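Local coordinates for protein purine nucleoside phosphorylase (Schistosoma mansoni, PDB 5TBV) that probably catalyses the reversible phosphorolysis of purine nucleosides such as inosine and guanosine, giving the free base and ribose 1-phosphate, at residues 120-125 and 245-250; 192-197 and 221-226; 113-118 and 235-240; 37-42 and 268-273. All coordinates share one frame; numbering follows the deposited sequence.

Contact 1 of 4, residues 120-125 and 245-250; sequences GGINRK and NNSILD. With TBN ('2-(4-amino-pyrrolo[2,3-D]pyrimidin-7-yl)-5-hydroxymethyl-tetrahydro-furan-3,4-diol), chain B.
Gly121 and Asn246 face each other at the end of two parallel strands, with their CA atoms 4.3 Å apart. Gly121 N donates to Asn245 O over 2.7 Å, and Gly121 O receives Ser247 N at 2.9 Å. Packing is tight here, and Gly120 suits it: its CA lies 3.4 Å from N6 of the bound tubercidin, and the absence of a side chain at Gly120 lets the amino group of the ligand come this close to the backbone. The amide of Asn246 works at both ends. Its ND2 reaches across to Asn123 O (2.9 Å), which lies in the amide plane, and has a second acceptor in Leu126 O; its OD1 caps the following helix, taking Leu249 N firmly and Ile248 N weakly. The loop is tied to the helix start in this way. Ile248 CG1 meanwhile packs 3.4 Å from Ile122 O.

The outer side is looser and more open to solvent. Arg124, bent at chi3 (73°), lays one guanidinium face over Leu249 CD1, while its NH1 comes 3.5 Å from Ile248 CG2 and forms a salt bridge with Glu252.

On the inner side Asn245 OD1 accepts from N6 of the ligand at 3.2 Å, and its ND2 donates to Asp250 OD2. Strand ends that present an asparagine to the base are characteristic of the purine pocket in trimeric purine nucleoside phosphorylases.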
# COMPACT_ATOMS: atom_id res chain seq x y z
N GLY A 120 18.78 3.10 -5.49
CA GLY A 120 18.83 4.34 -6.24
C GLY A 120 19.03 5.54 -5.31
O GLY A 120 18.43 5.61 -4.24
N GLY A 121 19.86 6.48 -5.75
CA GLY A 121 20.03 7.71 -4.98
C GLY A 121 18.91 8.68 -5.29
O GLY A 121 18.53 8.86 -6.46
N ILE A 122 18.35 9.30 -4.25
CA ILE A 122 17.34 10.35 -4.40
C ILE A 122 17.92 11.72 -4.11
O ILE A 122 17.80 12.64 -4.92
CB ILE A 122 16.11 10.06 -3.49
CG1 ILE A 122 15.45 8.72 -3.82
CG2 ILE A 122 15.11 11.20 -3.60
CD1 ILE A 122 14.84 8.60 -5.26
N ASN A 123 18.56 11.86 -2.94
CA ASN A 123 19.35 13.04 -2.64
C ASN A 123 20.26 13.38 -3.81
O ASN A 123 20.98 12.51 -4.33
CB ASN A 123 20.17 12.76 -1.38
CG ASN A 123 20.84 13.99 -0.84
OD1 ASN A 123 21.69 14.59 -1.49
ND2 ASN A 123 20.48 14.36 0.38
N ARG A 124 20.23 14.66 -4.25
CA ARG A 124 20.95 15.05 -5.46
C ARG A 124 22.46 14.90 -5.32
O ARG A 124 23.17 14.84 -6.33
CB ARG A 124 20.62 16.51 -5.83
CG ARG A 124 19.20 16.74 -6.31
CD ARG A 124 19.02 18.15 -6.90
NE ARG A 124 19.69 18.22 -8.20
CZ ARG A 124 19.06 18.07 -9.37
NH1 ARG A 124 17.75 17.89 -9.41
NH2 ARG A 124 19.76 18.11 -10.51
N LYS A 125 22.96 14.82 -4.09
CA LYS A 125 24.41 14.76 -3.91
C LYS A 125 24.98 13.39 -4.28
O LYS A 125 26.15 13.29 -4.68
CB LYS A 125 24.75 15.14 -2.46
CG LYS A 125 26.21 15.09 -2.10
CD LYS A 125 26.66 16.33 -1.31
CE LYS A 125 25.85 16.55 -0.04
NZ LYS A 125 24.59 17.31 -0.27
N ASN A 245 22.80 4.29 -8.99
CA ASN A 245 22.49 5.35 -9.94
C ASN A 245 21.83 6.46 -9.14
O ASN A 245 21.31 6.21 -8.04
CB ASN A 245 21.55 4.84 -11.03
CG ASN A 245 20.15 4.50 -10.48
OD1 ASN A 245 19.95 3.54 -9.72
ND2 ASN A 245 19.17 5.32 -10.85
N ASN A 246 21.82 7.67 -9.67
CA ASN A 246 20.99 8.72 -9.09
C ASN A 246 19.71 8.82 -9.93
O ASN A 246 19.76 9.23 -11.09
CB ASN A 246 21.70 10.07 -9.02
CG ASN A 246 20.91 11.07 -8.18
OD1 ASN A 246 19.85 11.56 -8.59
ND2 ASN A 246 21.38 11.31 -6.97
N SER A 247 18.57 8.47 -9.33
CA SER A 247 17.32 8.43 -10.09
C SER A 247 16.86 9.82 -10.51
O SER A 247 16.22 9.96 -11.57
CB SER A 247 16.21 7.76 -9.28
OG SER A 247 16.63 6.52 -8.74
N ILE A 248 17.14 10.86 -9.71
CA ILE A 248 16.67 12.20 -10.05
C ILE A 248 17.44 12.74 -11.25
O ILE A 248 16.86 13.23 -12.23
CB ILE A 248 16.80 13.15 -8.83
CG1 ILE A 248 15.84 12.73 -7.71
CG2 ILE A 248 16.59 14.62 -9.23
CD1 ILE A 248 14.39 13.02 -7.99
N LEU A 249 18.77 12.65 -11.20
CA LEU A 249 19.51 13.19 -12.33
C LEU A 249 19.33 12.32 -13.57
O LEU A 249 19.29 12.85 -14.68
CB LEU A 249 21.00 13.36 -11.98
CG LEU A 249 21.31 14.64 -11.18
CD1 LEU A 249 20.90 14.49 -9.70
CD2 LEU A 249 22.78 15.05 -11.29
N ASP A 250 19.20 10.99 -13.40
CA ASP A 250 18.93 10.12 -14.55
C ASP A 250 17.67 10.54 -15.29
O ASP A 250 17.65 10.62 -16.52
CB ASP A 250 18.81 8.67 -14.09
CG ASP A 250 20.15 8.01 -13.86
OD1 ASP A 250 21.20 8.65 -14.11
OD2 ASP A 250 20.15 6.83 -13.43
O5' TBN B . 18.15 -3.85 -9.86
C5' TBN B . 17.08 -4.13 -8.97
C4' TBN B . 17.56 -4.77 -7.68
O4' TBN B . 18.49 -3.94 -7.06
C1' TBN B . 17.86 -3.04 -6.21
N9 TBN B . 17.90 -1.72 -6.85
C8 TBN B . 18.99 -1.33 -7.52
C7 TBN B . 18.86 -0.09 -8.06
C5 TBN B . 17.57 0.30 -7.66
C6 TBN B . 16.74 1.52 -7.88
N1 TBN B . 15.53 1.54 -7.35
C2 TBN B . 15.08 0.51 -6.66
N3 TBN B . 15.76 -0.60 -6.42
C4 TBN B . 16.99 -0.77 -6.88
N6 TBN B . 17.17 2.57 -8.60
C2' TBN B . 16.46 -3.59 -5.97
O2' TBN B . 16.25 -3.67 -4.62
C3' TBN B . 16.42 -4.93 -6.68
O3' TBN B . 16.59 -6.04 -5.84

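Contact 2 of 4, residues 192-197 and 221-226. With TBN ('2-(4-amino-pyrrolo[2,3-D]pyrimidin-7-yl)-5-hydroxymethyl-tetrahydro-furan-3,4-diol), chain B; SO4 (sulfate ion), chain C.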
# COMPACT_ATOMS: atom_id res chain seq x y z
N GLY A 192 21.59 8.48 5.55
CA GLY A 192 20.35 8.80 4.86
C GLY A 192 19.18 7.93 5.27
O GLY A 192 19.35 6.89 5.92
N VAL A 193 18.00 8.36 4.83
CA VAL A 193 16.73 7.65 5.03
C VAL A 193 16.46 6.77 3.81
O VAL A 193 16.56 7.24 2.67
CB VAL A 193 15.58 8.66 5.26
CG1 VAL A 193 14.21 7.95 5.40
CG2 VAL A 193 15.89 9.51 6.49
N TYR A 194 16.10 5.50 4.04
CA TYR A 194 15.83 4.51 2.98
C TYR A 194 14.32 4.35 2.77
O TYR A 194 13.61 3.97 3.71
CB TYR A 194 16.46 3.16 3.36
CG TYR A 194 16.30 1.99 2.38
CD1 TYR A 194 15.17 1.15 2.42
CD2 TYR A 194 17.32 1.66 1.48
CE1 TYR A 194 15.04 0.06 1.57
CE2 TYR A 194 17.20 0.55 0.60
CZ TYR A 194 16.05 -0.23 0.65
OH TYR A 194 15.91 -1.32 -0.20
N ALA A 195 13.85 4.58 1.54
CA ALA A 195 12.46 4.30 1.17
C ALA A 195 12.34 2.88 0.61
O ALA A 195 13.08 2.50 -0.30
CB ALA A 195 11.94 5.31 0.13
N PHE A 196 11.41 2.09 1.16
CA PHE A 196 11.08 0.75 0.66
C PHE A 196 9.94 0.86 -0.37
O PHE A 196 8.82 1.22 -0.00
CB PHE A 196 10.70 -0.17 1.83
CG PHE A 196 10.33 -1.63 1.45
CD1 PHE A 196 10.84 -2.26 0.31
CD2 PHE A 196 9.52 -2.39 2.32
CE1 PHE A 196 10.51 -3.63 0.01
CE2 PHE A 196 9.19 -3.74 2.03
CZ PHE A 196 9.70 -4.35 0.87
N ASN A 197 10.27 0.61 -1.66
CA ASN A 197 9.33 0.45 -2.78
C ASN A 197 9.20 -1.04 -3.06
O ASN A 197 10.22 -1.71 -3.25
CB ASN A 197 9.86 1.15 -4.05
CG ASN A 197 9.14 0.74 -5.37
OD1 ASN A 197 8.01 0.24 -5.37
ND2 ASN A 197 9.81 1.00 -6.50
N MET A 221 14.28 -2.07 -2.99
CA MET A 221 13.20 -3.07 -2.93
C MET A 221 13.46 -4.18 -1.90
O MET A 221 12.89 -5.28 -2.01
CB MET A 221 12.96 -3.71 -4.31
CG MET A 221 12.90 -2.73 -5.48
SD MET A 221 12.70 -3.53 -7.09
CE MET A 221 12.78 -2.04 -8.12
N SER A 222 14.27 -3.91 -0.88
CA SER A 222 14.64 -4.96 0.07
C SER A 222 14.82 -4.33 1.44
O SER A 222 14.32 -3.22 1.69
CB SER A 222 15.90 -5.71 -0.41
OG SER A 222 17.06 -4.91 -0.22
N THR A 223 15.46 -5.07 2.35
CA THR A 223 16.07 -4.56 3.59
C THR A 223 15.08 -4.22 4.72
O THR A 223 15.24 -4.71 5.85
CB THR A 223 16.95 -3.35 3.27
OG1 THR A 223 18.01 -3.77 2.39
CG2 THR A 223 17.58 -2.74 4.57
N VAL A 224 14.09 -3.36 4.46
CA VAL A 224 13.12 -3.02 5.52
C VAL A 224 12.41 -4.24 6.11
O VAL A 224 12.25 -4.29 7.33
CB VAL A 224 12.15 -1.94 5.01
CG1 VAL A 224 10.97 -1.76 6.00
CG2 VAL A 224 12.91 -0.61 4.85
N PRO A 225 11.97 -5.24 5.33
CA PRO A 225 11.39 -6.44 5.99
C PRO A 225 12.34 -7.12 6.98
O PRO A 225 11.93 -7.37 8.13
CB PRO A 225 11.05 -7.35 4.80
CG PRO A 225 10.76 -6.37 3.64
CD PRO A 225 11.82 -5.30 3.86
N GLU A 226 13.60 -7.40 6.57
CA GLU A 226 14.54 -8.08 7.46
C GLU A 226 14.88 -7.24 8.68
O GLU A 226 15.11 -7.78 9.76
CB GLU A 226 15.87 -8.42 6.75
CG GLU A 226 15.87 -9.12 5.43
CD GLU A 226 15.73 -8.15 4.27
OE1 GLU A 226 14.59 -7.86 3.96
OE2 GLU A 226 16.74 -7.70 3.67
O5' TBN B . 18.15 -3.85 -9.86
C5' TBN B . 17.08 -4.13 -8.97
C4' TBN B . 17.56 -4.77 -7.68
O4' TBN B . 18.49 -3.94 -7.06
C1' TBN B . 17.86 -3.04 -6.21
N9 TBN B . 17.90 -1.72 -6.85
C8 TBN B . 18.99 -1.33 -7.52
C7 TBN B . 18.86 -0.09 -8.06
C5 TBN B . 17.57 0.30 -7.66
C6 TBN B . 16.74 1.52 -7.88
N1 TBN B . 15.53 1.54 -7.35
C2 TBN B . 15.08 0.51 -6.66
N3 TBN B . 15.76 -0.60 -6.42
C4 TBN B . 16.99 -0.77 -6.88
N6 TBN B . 17.17 2.57 -8.60
C2' TBN B . 16.46 -3.59 -5.97
O2' TBN B . 16.25 -3.67 -4.62
C3' TBN B . 16.42 -4.93 -6.68
O3' TBN B . 16.59 -6.04 -5.84
S SO4 C . 19.08 -5.83 -3.36
O1 SO4 C . 18.56 -5.94 -4.77
O2 SO4 C . 18.24 -4.86 -2.64
O3 SO4 C . 20.47 -5.37 -3.21
O4 SO4 C . 18.95 -7.12 -2.70
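Tyr194 reaches from its strand to the turn at Ser222, where its OH accepts the backbone N of Ser222 at 3.1 Å in a fairly straight bond (162°). A tyrosine suits this place because its long, flat side chain spans the distance from strand to turn and still ends in a polar atom. The ring also carries an apolar contact, Tyr194 CD1 lying 3.8 Å from Val224 CG2.

Two residues along the strand, Phe196 turns its ring to the same loop. Pro225 CD sits over one face, 4.0 Å from the Phe196 ring centroid, as a CH-pi contact, and Met221 O lies at the ring edge, 3.5 Å from Phe196 CE1. Val224 CG2 also touches Phe196 CB, so this one methyl bears on both aromatic residues, while CG1 lies toward Phe196 CD2. Both rings leave the strand with CG anti to the backbone N (chi1 -180° in each), which sends them the same way.

The turn held by these rings serves the ligands. Met221 N donates to O2' of the nucleoside at 3.0 Å, and its extended side chain runs beside the sugar until CE meets the base. Ser222 OG donates to sulfate O2 at 2.7 Å; the ion probably marks the phosphate site. Thr223 OG1 donates in turn to Ser222 OG, helping to orient that hydroxyl.

Farther out, Phe196 packs on Leu145 of a second subunit. Tyr194 rests on Ile134 of strand 131-139 and Val218 of strand 218-220, and Val224 starts helix 224-232 against His137 and Asn139 of strand 131-139.

Contact 3 of 4, residues 113-118 and 235-240; sequences LLITNL and IKVLAV. With TBN ('2-(4-amino-pyrrolo[2,3-D]pyrimidin-7-yl)-5-hydroxymethyl-tetrahydro-furan-3,4-diol), chain B; SO4 (sulfate ion), chain C.
Ile115 carries CG1 anti to its carbonyl carbon (chi1 -58°) and then extends through chi2 (168°), which brings CD1 to 3.7 Å from Val237 CG1. That branch, anti to the backbone N of Val237, points on along its own strand, and the isoleucine reaches over to it. On the other face, Leu114 CD2 reaches at a slant to within 4.0 Å of Leu238 CB. Leu113 CB meets the CG2 branch of Ile235 at 3.7 Å, at the start of the strand pair.

Between these side chains the backbones run parallel, 20° apart in direction. Leu113 N donates to Lys236 O, and Leu113 O accepts Leu238 N; Ile115 N donates to Leu238 O at 2.8 Å and Ile115 O accepts Val240 N at 3.0 Å. Asn117 N closes the series on Val240 O. Two neighbouring parallel strands at the heart of a sheet with helices on both sides are what the alpha/beta fold of the phosphorylase superfamily provides. Beta-branched residues and leucines suit both faces: Leu113, Ile115 and Val237 pack against helix 224-232, whereas Leu114 meets Phe277 and Ile281 of helix 259-283. Ala239 CB lies 4.3 Å from Ile115 CB, its register partner.

The polar residues gather toward the C-terminal end of 113-118. Thr116 OG1 is hydrogen-bonded to Ile32 O and Gly34 N, and Asn117 OD1 to Ser241 OG, which gives both buried oxygens partners; Asn117 ND2 has a weak bond to Thr223 OG1. Leu118 N points at sulfate O3 along an almost straight bond of 3.0 Å, and Leu118 O lies 3.2 Å from C1' of the nucleoside.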
# COMPACT_ATOMS: atom_id res chain seq x y z
N LEU A 113 23.60 -7.90 13.20
CA LEU A 113 23.33 -8.22 11.79
C LEU A 113 23.80 -7.06 10.91
O LEU A 113 23.37 -5.92 11.11
CB LEU A 113 21.82 -8.46 11.58
CG LEU A 113 21.31 -8.71 10.17
CD1 LEU A 113 22.03 -9.94 9.63
CD2 LEU A 113 19.78 -8.93 10.20
N LEU A 114 24.67 -7.36 9.94
CA LEU A 114 25.24 -6.37 9.01
C LEU A 114 24.66 -6.59 7.62
O LEU A 114 24.85 -7.66 7.02
CB LEU A 114 26.78 -6.47 8.99
CG LEU A 114 27.53 -6.56 10.33
CD1 LEU A 114 29.06 -6.69 10.11
CD2 LEU A 114 27.19 -5.36 11.21
N ILE A 115 23.93 -5.60 7.10
CA ILE A 115 23.13 -5.72 5.88
C ILE A 115 23.69 -4.83 4.77
O ILE A 115 24.01 -3.66 5.02
CB ILE A 115 21.67 -5.35 6.20
CG1 ILE A 115 21.13 -6.25 7.32
CG2 ILE A 115 20.77 -5.40 4.94
CD1 ILE A 115 19.81 -5.76 7.89
N THR A 116 23.77 -5.35 3.55
CA THR A 116 24.09 -4.53 2.38
C THR A 116 22.94 -4.57 1.37
O THR A 116 22.15 -5.53 1.33
CB THR A 116 25.40 -4.97 1.69
OG1 THR A 116 25.32 -6.34 1.26
CG2 THR A 116 26.61 -4.81 2.64
N ASN A 117 22.84 -3.52 0.55
CA ASN A 117 21.95 -3.54 -0.61
C ASN A 117 22.44 -2.56 -1.68
O ASN A 117 23.30 -1.71 -1.43
CB ASN A 117 20.49 -3.22 -0.23
CG ASN A 117 20.28 -1.77 0.23
OD1 ASN A 117 20.45 -0.82 -0.53
ND2 ASN A 117 19.88 -1.61 1.48
N LEU A 118 21.89 -2.73 -2.89
CA LEU A 118 22.04 -1.78 -4.00
C LEU A 118 20.76 -0.94 -4.11
O LEU A 118 19.66 -1.48 -4.02
CB LEU A 118 22.27 -2.51 -5.33
CG LEU A 118 23.67 -3.02 -5.72
CD1 LEU A 118 24.56 -1.86 -6.18
CD2 LEU A 118 24.33 -3.76 -4.58
N ILE A 235 17.80 -8.14 17.69
CA ILE A 235 19.10 -8.17 17.02
C ILE A 235 19.46 -6.76 16.56
O ILE A 235 18.65 -6.08 15.91
CB ILE A 235 19.09 -9.18 15.85
CG1 ILE A 235 18.95 -10.62 16.39
CG2 ILE A 235 20.37 -9.02 14.99
CD1 ILE A 235 18.67 -11.67 15.31
N LYS A 236 20.64 -6.29 16.94
CA LYS A 236 21.14 -4.98 16.48
C LYS A 236 21.51 -5.01 15.00
O LYS A 236 22.04 -6.00 14.49
CB LYS A 236 22.35 -4.57 17.32
CG LYS A 236 22.06 -4.40 18.80
CD LYS A 236 23.19 -3.61 19.51
CE LYS A 236 24.52 -4.30 19.38
NZ LYS A 236 24.56 -5.58 20.16
N VAL A 237 21.27 -3.88 14.30
CA VAL A 237 21.40 -3.82 12.85
C VAL A 237 22.26 -2.64 12.40
O VAL A 237 22.10 -1.51 12.88
CB VAL A 237 20.01 -3.73 12.17
CG1 VAL A 237 20.14 -3.35 10.70
CG2 VAL A 237 19.22 -5.07 12.34
N LEU A 238 23.16 -2.90 11.46
CA LEU A 238 23.78 -1.87 10.62
C LEU A 238 23.40 -2.16 9.18
O LEU A 238 23.56 -3.29 8.72
CB LEU A 238 25.30 -1.89 10.78
CG LEU A 238 26.12 -0.93 9.88
CD1 LEU A 238 26.06 0.51 10.42
CD2 LEU A 238 27.57 -1.41 9.73
N ALA A 239 22.95 -1.13 8.44
CA ALA A 239 22.54 -1.29 7.04
C ALA A 239 23.21 -0.24 6.14
O ALA A 239 23.16 0.95 6.44
CB ALA A 239 21.01 -1.20 6.90
N VAL A 240 23.84 -0.69 5.05
CA VAL A 240 24.55 0.18 4.11
C VAL A 240 24.00 -0.02 2.70
O VAL A 240 24.01 -1.15 2.19
CB VAL A 240 26.06 -0.08 4.13
CG1 VAL A 240 26.79 0.88 3.16
CG2 VAL A 240 26.65 -0.02 5.56
O5' TBN B . 18.15 -3.85 -9.86
C5' TBN B . 17.08 -4.13 -8.97
C4' TBN B . 17.56 -4.77 -7.68
O4' TBN B . 18.49 -3.94 -7.06
C1' TBN B . 17.86 -3.04 -6.21
N9 TBN B . 17.90 -1.72 -6.85
C8 TBN B . 18.99 -1.33 -7.52
C7 TBN B . 18.86 -0.09 -8.06
C5 TBN B . 17.57 0.30 -7.66
C6 TBN B . 16.74 1.52 -7.88
N1 TBN B . 15.53 1.54 -7.35
C2 TBN B . 15.08 0.51 -6.66
N3 TBN B . 15.76 -0.60 -6.42
C4 TBN B . 16.99 -0.77 -6.88
N6 TBN B . 17.17 2.57 -8.60
C2' TBN B . 16.46 -3.59 -5.97
O2' TBN B . 16.25 -3.67 -4.62
C3' TBN B . 16.42 -4.93 -6.68
O3' TBN B . 16.59 -6.04 -5.84
S SO4 C . 19.08 -5.83 -3.36
O1 SO4 C . 18.56 -5.94 -4.77
O2 SO4 C . 18.24 -4.86 -2.64
O3 SO4 C . 20.47 -5.37 -3.21
O4 SO4 C . 18.95 -7.12 -2.70

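Contact 4 of 4, residues 37-42 and 268-273; sequences LGKLIE and KRADLL
Lys39 lies across Ala270, on the side of helix 259-283 that faces the loop. Lys39 CB starts 4.1 Å from Ala270 CB, the methyl of an alanine whose small size lets the loop come close to the helix. CG then passes Asp271 OD1, and Lys39 CD comes nearest to Asp271 OD1, at 3.2 Å. Bends at chi2 (143°) and chi3 (-60°) turn the rest of the chain back, so Lys39 CE and NZ each lie 4.2 Å from Ala270 CB. Lys39 NZ thus stops 4.8 Å from Asp271 OD1 and makes no salt bridge with it. Lysine suits the place because its methylene chain can cover the helix while its charged end stays at the surface.

Further in, Leu37 fills the buried side. Both methyls of Leu37 meet Leu273 CD2, Leu37 CD2 at 3.9 Å, and the two leucine side chains cross at about a right angle. Leu37 CD2 also brushes Ala270 CB at 4.4 Å. Behind them Leu37 rests on Thr116 and Leu118 of strand 112-121, and Leu273 on Thr116 and Phe131, so the pair sits between helix and sheet. Gly38 follows at backbone angles that call for glycine and lets the chain turn from the buried leucine to the exposed lysine.

Van der Waals contact thus carries the joint, and the opposite charges of Lys39 and Asp271 probably add only a modest, long-range attraction.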
# COMPACT_ATOMS: atom_id res chain seq x y z
N LEU A 37 26.99 -8.67 -4.78
CA LEU A 37 27.99 -8.66 -3.72
C LEU A 37 28.18 -10.09 -3.21
O LEU A 37 27.34 -10.97 -3.42
CB LEU A 37 27.52 -7.72 -2.61
CG LEU A 37 27.20 -6.30 -3.08
CD1 LEU A 37 26.38 -5.58 -2.02
CD2 LEU A 37 28.50 -5.54 -3.38
N GLY A 38 29.28 -10.32 -2.52
CA GLY A 38 29.60 -11.69 -2.18
C GLY A 38 31.06 -11.99 -2.44
O GLY A 38 31.43 -13.12 -2.76
N LYS A 39 31.90 -10.96 -2.34
CA LYS A 39 33.34 -11.17 -2.36
C LYS A 39 33.90 -11.33 -0.96
O LYS A 39 34.98 -11.90 -0.80
CB LYS A 39 34.04 -10.00 -3.08
CG LYS A 39 35.33 -10.39 -3.83
CD LYS A 39 35.49 -9.62 -5.14
CE LYS A 39 34.32 -9.90 -6.11
NZ LYS A 39 34.32 -9.01 -7.33
N LEU A 40 33.17 -10.85 0.05
CA LEU A 40 33.50 -11.15 1.44
C LEU A 40 33.56 -12.66 1.69
O LEU A 40 34.30 -13.11 2.58
CB LEU A 40 32.48 -10.48 2.38
CG LEU A 40 32.59 -10.58 3.91
CD1 LEU A 40 33.89 -10.00 4.42
CD2 LEU A 40 31.41 -9.88 4.56
N ILE A 41 32.82 -13.45 0.90
CA ILE A 41 32.72 -14.89 1.10
C ILE A 41 34.06 -15.60 0.86
O ILE A 41 34.30 -16.69 1.39
CB ILE A 41 31.62 -15.46 0.18
CG1 ILE A 41 30.28 -14.76 0.47
CG2 ILE A 41 31.51 -16.98 0.32
CD1 ILE A 41 29.85 -14.83 1.93
N GLU A 42 34.95 -15.00 0.06
CA GLU A 42 36.25 -15.63 -0.13
C GLU A 42 37.20 -15.38 1.04
O GLU A 42 38.22 -16.07 1.16
CB GLU A 42 36.88 -15.14 -1.44
N LYS A 268 32.45 -3.27 -8.98
CA LYS A 268 33.51 -2.28 -8.87
C LYS A 268 33.78 -1.85 -7.43
O LYS A 268 34.89 -1.41 -7.13
CB LYS A 268 33.18 -1.07 -9.76
CG LYS A 268 33.67 -1.21 -11.22
CD LYS A 268 32.99 -0.24 -12.19
CE LYS A 268 33.48 -0.47 -13.64
NZ LYS A 268 32.53 -0.02 -14.74
N ARG A 269 32.82 -2.00 -6.51
CA ARG A 269 33.02 -1.60 -5.12
C ARG A 269 33.11 -2.77 -4.17
O ARG A 269 33.24 -2.54 -2.96
CB ARG A 269 31.89 -0.67 -4.64
CG ARG A 269 31.87 0.73 -5.21
CD ARG A 269 33.14 1.51 -4.89
NE ARG A 269 32.87 2.95 -4.91
CZ ARG A 269 33.75 3.89 -5.24
NH1 ARG A 269 34.98 3.56 -5.60
NH2 ARG A 269 33.39 5.17 -5.22
N ALA A 270 33.06 -4.01 -4.66
CA ALA A 270 32.95 -5.15 -3.74
C ALA A 270 34.20 -5.33 -2.87
O ALA A 270 34.08 -5.69 -1.69
CB ALA A 270 32.64 -6.43 -4.52
N ASP A 271 35.40 -5.11 -3.41
CA ASP A 271 36.61 -5.28 -2.60
C ASP A 271 36.65 -4.31 -1.43
O ASP A 271 36.96 -4.69 -0.29
CB ASP A 271 37.86 -5.13 -3.47
CG ASP A 271 38.06 -6.30 -4.40
OD1 ASP A 271 37.48 -7.38 -4.13
OD2 ASP A 271 38.80 -6.14 -5.40
N LEU A 272 36.34 -3.04 -1.68
CA LEU A 272 36.34 -2.07 -0.59
C LEU A 272 35.27 -2.39 0.45
O LEU A 272 35.52 -2.33 1.65
CB LEU A 272 36.16 -0.67 -1.15
CG LEU A 272 36.11 0.50 -0.17
CD1 LEU A 272 37.46 0.66 0.53
CD2 LEU A 272 35.71 1.76 -0.89
N LEU A 273 34.05 -2.72 -0.00
CA LEU A 273 32.99 -3.07 0.94
C LEU A 273 33.38 -4.28 1.79
O LEU A 273 33.07 -4.34 2.99
CB LEU A 273 31.68 -3.30 0.18
CG LEU A 273 30.38 -3.44 0.96
CD1 LEU A 273 30.09 -2.25 1.88
CD2 LEU A 273 29.23 -3.62 -0.03

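Overall arrangement
From the N terminus, the loop 37-42 comes first, and contact 4 brings it to helix 259-283 near the other end, closing the widest loop; the other three contacts nest inside it. Strand 112-121 then enters contact 3 at 113-118 and contact 1 at 120-125, meeting strand 236-246 and the start of helix 247-252 in the same order, so these two contacts cross. Contact 2, between 192-197 and 221-226, lies nested within both. It touches contact 3 through Thr223 and Asn117, while Leu37 and Leu273 join contact 4 to Thr116. Contacts 1, 2 and 3 meet around the nucleoside, with the sulfate between 2 and 3.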